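Long-range contact in DNA mismatch repair protein MUTS (Thermus aquaticus, PDB 1EWQ), which binds mismatched DNA, probably carrying out the recognition step of mismatch repair, and has a weak ATPase activity: residues L134-L148 with L215-A228. Sequence-based numbering, arbitrary orientation.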
loop_
_atom_site.group_PDB
_atom_site.type_symbol
_atom_site.label_atom_id
_atom_site.label_comp_id
_atom_site.label_asym_id
_atom_site.label_seq_id
_atom_site.Cartn_x
_atom_site.Cartn_y
_atom_site.Cartn_z
ATOM N N LEU C 134 13.953 19.442 -2.040
ATOM C CA LEU C 134 15.083 18.739 -1.443
ATOM C C LEU C 134 15.291 19.708 -0.282
ATOM O O LEU C 134 15.335 20.913 -0.493
ATOM C CB LEU C 134 16.326 18.769 -2.339
ATOM C CG LEU C 134 17.630 18.302 -1.658
ATOM C CD1 LEU C 134 17.510 16.857 -1.224
ATOM C CD2 LEU C 134 18.805 18.462 -2.607
ATOM N N ALA C 135 15.386 19.198 0.934
ATOM C CA ALA C 135 15.587 20.056 2.088
ATOM C C ALA C 135 16.900 19.710 2.787
ATOM O O ALA C 135 17.370 18.573 2.718
ATOM C CB ALA C 135 14.416 19.902 3.062
ATOM N N ALA C 136 17.490 20.705 3.447
ATOM C CA ALA C 136 18.739 20.520 4.188
ATOM C C ALA C 136 18.639 21.231 5.536
ATOM O O ALA C 136 18.227 22.392 5.604
ATOM C CB ALA C 136 19.917 21.069 3.389
ATOM N N ILE C 137 19.023 20.515 6.591
ATOM C CA ILE C 137 18.997 21.005 7.966
ATOM C C ILE C 137 20.401 20.931 8.583
ATOM O O ILE C 137 21.072 19.892 8.505
ATOM C CB ILE C 137 18.047 20.137 8.842
ATOM C CG1 ILE C 137 16.595 20.295 8.364
ATOM C CG2 ILE C 137 18.191 20.517 10.305
ATOM C CD1 ILE C 137 15.629 19.286 8.977
ATOM N N ALA C 138 20.837 22.025 9.199
ATOM C CA ALA C 138 22.149 22.073 9.836
ATOM C C ALA C 138 22.109 22.966 11.070
ATOM O O ALA C 138 21.116 23.647 11.320
ATOM C CB ALA C 138 23.191 22.589 8.852
ATOM N N THR C 139 23.193 22.956 11.838
ATOM C CA THR C 139 23.287 23.775 13.041
ATOM C C THR C 139 24.432 24.763 12.907
ATOM O O THR C 139 25.239 24.663 11.992
ATOM C CB THR C 139 23.536 22.922 14.289
ATOM O OG1 THR C 139 24.795 22.251 14.160
ATOM C CG2 THR C 139 22.428 21.903 14.464
ATOM N N GLY C 140 24.509 25.718 13.824
ATOM C CA GLY C 140 25.573 26.701 13.746
ATOM C C GLY C 140 25.009 28.092 13.918
ATOM O O GLY C 140 24.828 28.827 12.945
ATOM N N ASP C 141 24.736 28.442 15.173
ATOM C CA ASP C 141 24.162 29.733 15.530
ATOM C C ASP C 141 22.683 29.698 15.172
ATOM O O ASP C 141 22.160 30.620 14.540
ATOM C CB ASP C 141 24.862 30.878 14.780
ATOM C CG ASP C 141 26.335 30.994 15.131
ATOM O OD1 ASP C 141 26.662 30.868 16.334
ATOM O OD2 ASP C 141 27.163 31.220 14.213
ATOM N N GLY C 142 22.021 28.614 15.581
ATOM C CA GLY C 142 20.604 28.430 15.303
ATOM C C GLY C 142 20.371 27.241 14.383
ATOM O O GLY C 142 21.328 26.558 13.988
ATOM N N TRP C 143 19.110 26.970 14.048
ATOM C CA TRP C 143 18.807 25.866 13.149
ATOM C C TRP C 143 18.653 26.377 11.713
ATOM O O TRP C 143 17.719 27.127 11.408
ATOM C CB TRP C 143 17.525 25.141 13.573
ATOM C CG TRP C 143 17.607 24.444 14.909
ATOM C CD1 TRP C 143 17.334 24.984 16.132
ATOM C CD2 TRP C 143 17.976 23.078 15.149
ATOM N NE1 TRP C 143 17.503 24.038 17.119
ATOM C CE2 TRP C 143 17.898 22.861 16.543
ATOM C CE3 TRP C 143 18.365 22.015 14.320
ATOM C CZ2 TRP C 143 18.195 21.625 17.130
ATOM C CZ3 TRP C 143 18.663 20.780 14.907
ATOM C CH2 TRP C 143 18.574 20.600 16.300
ATOM N N GLY C 144 19.577 25.977 10.840
ATOM C CA GLY C 144 19.519 26.384 9.449
ATOM C C GLY C 144 18.676 25.405 8.649
ATOM O O GLY C 144 18.869 24.201 8.740
ATOM N N LEU C 145 17.740 25.926 7.865
ATOM C CA LEU C 145 16.849 25.095 7.058
ATOM C C LEU C 145 16.794 25.721 5.668
ATOM O O LEU C 145 16.485 26.911 5.536
ATOM C CB LEU C 145 15.448 25.112 7.677
ATOM C CG LEU C 145 14.396 24.019 7.432
ATOM C CD1 LEU C 145 13.023 24.679 7.436
ATOM C CD2 LEU C 145 14.631 23.290 6.142
ATOM N N ALA C 146 17.102 24.934 4.638
ATOM C CA ALA C 146 17.071 25.442 3.268
ATOM C C ALA C 146 16.403 24.455 2.329
ATOM O O ALA C 146 16.491 23.244 2.511
ATOM C CB ALA C 146 18.479 25.760 2.778
ATOM N N PHE C 147 15.722 24.988 1.324
ATOM C CA PHE C 147 15.027 24.171 0.352
ATOM C C PHE C 147 15.489 24.497 -1.056
ATOM O O PHE C 147 15.906 25.617 -1.352
ATOM C CB PHE C 147 13.515 24.414 0.413
ATOM C CG PHE C 147 12.899 24.105 1.740
ATOM C CD1 PHE C 147 12.654 25.112 2.651
ATOM C CD2 PHE C 147 12.558 22.796 2.077
ATOM C CE1 PHE C 147 12.076 24.829 3.894
ATOM C CE2 PHE C 147 11.985 22.506 3.308
ATOM C CZ PHE C 147 11.743 23.525 4.217
ATOM N N LEU C 148 15.402 23.500 -1.920
ATOM C CA LEU C 148 15.743 23.663 -3.321
ATOM C C LEU C 148 14.782 22.801 -4.118
ATOM O O LEU C 148 14.557 21.640 -3.776
ATOM C CB LEU C 148 17.177 23.205 -3.625
ATOM C CG LEU C 148 17.523 23.175 -5.124
ATOM C CD1 LEU C 148 17.443 24.598 -5.719
ATOM C CD2 LEU C 148 18.934 22.603 -5.324
ATOM N N LEU C 215 26.071 30.844 9.690
ATOM C CA LEU C 215 26.779 29.599 9.392
ATOM C C LEU C 215 25.800 28.471 9.074
ATOM O O LEU C 215 25.904 27.820 8.028
ATOM C CB LEU C 215 27.651 29.184 10.588
ATOM C CG LEU C 215 28.942 28.376 10.378
ATOM C CD1 LEU C 215 29.052 27.299 11.457
ATOM C CD2 LEU C 215 28.983 27.749 9.000
ATOM N N ALA C 216 24.856 28.235 9.981
ATOM C CA ALA C 216 23.870 27.168 9.791
ATOM C C ALA C 216 23.249 27.189 8.394
ATOM O O ALA C 216 23.116 26.147 7.756
ATOM C CB ALA C 216 22.771 27.267 10.849
ATOM N N LEU C 217 22.881 28.376 7.921
ATOM C CA LEU C 217 22.256 28.510 6.604
ATOM C C LEU C 217 23.246 28.277 5.469
ATOM O O LEU C 217 22.914 27.634 4.478
ATOM C CB LEU C 217 21.606 29.895 6.460
ATOM C CG LEU C 217 20.694 30.073 5.239
ATOM C CD1 LEU C 217 19.601 29.009 5.266
ATOM C CD2 LEU C 217 20.072 31.466 5.249
ATOM N N ARG C 218 24.457 28.812 5.613
ATOM C CA ARG C 218 25.486 28.629 4.601
ATOM C C ARG C 218 25.804 27.149 4.443
ATOM O O ARG C 218 26.124 26.679 3.353
ATOM C CB ARG C 218 26.766 29.364 4.985
ATOM C CG ARG C 218 26.708 30.870 4.844
ATOM C CD ARG C 218 28.119 31.436 4.852
ATOM N NE ARG C 218 28.827 31.132 6.089
ATOM C CZ ARG C 218 30.107 30.765 6.142
ATOM N NH1 ARG C 218 30.818 30.648 5.027
ATOM N NH2 ARG C 218 30.680 30.530 7.312
ATOM N N ARG C 219 25.719 26.410 5.537
ATOM C CA ARG C 219 26.014 24.984 5.482
ATOM C C ARG C 219 24.890 24.208 4.795
ATOM O O ARG C 219 25.150 23.383 3.917
ATOM C CB ARG C 219 26.257 24.442 6.891
ATOM C CG ARG C 219 27.406 25.152 7.603
ATOM C CD ARG C 219 27.628 24.576 8.983
ATOM N NE ARG C 219 28.074 23.197 8.913
ATOM C CZ ARG C 219 27.595 22.222 9.674
ATOM N NH1 ARG C 219 26.648 22.482 10.569
ATOM N NH2 ARG C 219 28.051 20.982 9.528
ATOM N N ALA C 220 23.648 24.477 5.192
ATOM C CA ALA C 220 22.504 23.793 4.595
ATOM C C ALA C 220 22.476 24.067 3.092
ATOM O O ALA C 220 22.289 23.151 2.287
ATOM C CB ALA C 220 21.207 24.270 5.243
ATOM N N ARG C 221 22.676 25.333 2.726
ATOM C CA ARG C 221 22.681 25.748 1.334
ATOM C C ARG C 221 23.800 25.008 0.592
ATOM O O ARG C 221 23.606 24.512 -0.532
ATOM C CB ARG C 221 22.879 27.265 1.273
ATOM C CG ARG C 221 22.691 27.915 -0.087
ATOM C CD ARG C 221 22.469 29.422 0.072
ATOM N NE ARG C 221 23.634 30.057 0.672
ATOM C CZ ARG C 221 23.594 31.143 1.436
ATOM N NH1 ARG C 221 22.441 31.735 1.708
ATOM N NH2 ARG C 221 24.719 31.642 1.928
ATOM N N GLY C 222 24.965 24.916 1.227
ATOM C CA GLY C 222 26.082 24.223 0.612
ATOM C C GLY C 222 25.700 22.787 0.327
ATOM O O GLY C 222 26.000 22.241 -0.744
ATOM N N ALA C 223 25.018 22.175 1.290
ATOM C CA ALA C 223 24.580 20.796 1.147
ATOM C C ALA C 223 23.647 20.640 -0.050
ATOM O O ALA C 223 23.816 19.724 -0.857
ATOM C CB ALA C 223 23.880 20.335 2.416
ATOM N N LEU C 224 22.672 21.537 -0.170
ATOM C CA LEU C 224 21.719 21.468 -1.277
ATOM C C LEU C 224 22.423 21.560 -2.627
ATOM O O LEU C 224 22.156 20.763 -3.528
ATOM C CB LEU C 224 20.681 22.590 -1.158
ATOM C CG LEU C 224 19.662 22.506 -0.012
ATOM C CD1 LEU C 224 18.838 23.786 0.020
ATOM C CD2 LEU C 224 18.742 21.294 -0.201
ATOM N N LEU C 225 23.334 22.523 -2.750
ATOM C CA LEU C 225 24.076 22.730 -3.986
ATOM C C LEU C 225 25.023 21.584 -4.336
ATOM O O LEU C 225 25.130 21.197 -5.501
ATOM C CB LEU C 225 24.848 24.054 -3.925
ATOM C CG LEU C 225 23.977 25.317 -3.987
ATOM C CD1 LEU C 225 24.827 26.550 -3.730
ATOM C CD2 LEU C 225 23.293 25.407 -5.350
ATOM N N ALA C 226 25.705 21.033 -3.339
ATOM C CA ALA C 226 26.631 19.938 -3.598
ATOM C C ALA C 226 25.852 18.705 -4.025
ATOM O O ALA C 226 26.228 18.019 -4.977
ATOM C CB ALA C 226 27.455 19.632 -2.351
ATOM N N TYR C 227 24.757 18.430 -3.327
ATOM C CA TYR C 227 23.935 17.266 -3.634
ATOM C C TYR C 227 23.243 17.362 -5.002
ATOM O O TYR C 227 23.360 16.459 -5.821
ATOM C CB TYR C 227 22.891 17.064 -2.531
ATOM C CG TYR C 227 22.241 15.700 -2.541
ATOM C CD1 TYR C 227 22.940 14.570 -2.116
ATOM C CD2 TYR C 227 20.932 15.534 -2.999
ATOM C CE1 TYR C 227 22.359 13.310 -2.148
ATOM C CE2 TYR C 227 20.334 14.271 -3.036
ATOM C CZ TYR C 227 21.058 13.166 -2.609
ATOM O OH TYR C 227 20.484 11.916 -2.658
ATOM N N ALA C 228 22.534 18.459 -5.252
ATOM C CA ALA C 228 21.812 18.628 -6.513
ATOM C C ALA C 228 22.699 18.751 -7.751
ATOM O O ALA C 228 22.325 18.287 -8.822
ATOM C CB ALA C 228 20.877 19.831 -6.422
HETATM O O HOH W 1 26.670 32.628 12.159
#
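Leu224 of helix 215-228 lies across the face of the hairpin of strands 134-139 and 143-148, one methyl on Ala146 and the other on Leu134. With CG anti to its own carbonyl carbon (chi1 -69°), CG is set down over Ala136 CB, and from there the methyls diverge: CD1 presses on Ala146 CB at a tight 3.4 Å, while CD2 sits 3.5 Å from Leu134 CG. One turn back, Ala220 CB lies 3.9 Å from Ala136 CB and also touches Ala146. Further along, Leu148 CD2 meets Ala228 CB, and Leu134 CD2 reaches Tyr227 CD2 at 3.6 Å. Gly144 is where Ala216 CB comes down, 3.4 Å from Gly144 N; a beta carbon on that glycine would clash with the helix backbone.

The turn is polar. Ala216 N, in the first turn of the helix, donates to Gly140 O (3.0 Å) in the carbonyl plane, and a water bridges Asp141 OD2 to Leu215 N. Arg219, bent at chi3, brings NH1 to Thr139 O at 3.0 Å, the acceptor lying near the guanidinium plane. Glu183 fixes both partners, by a salt bridge to Arg219 NH2 and a hydrogen bond to Thr139 OG1. A methionine in place of Arg219 would probably leave Thr139 O without this donor and Glu183 without this cation. Ala136, Ala146, Ala216, Ala220 and Gly144 let the helix lie close against the mixed sheet of MutS domain II, with directional bonds concentrated at the hairpin turn.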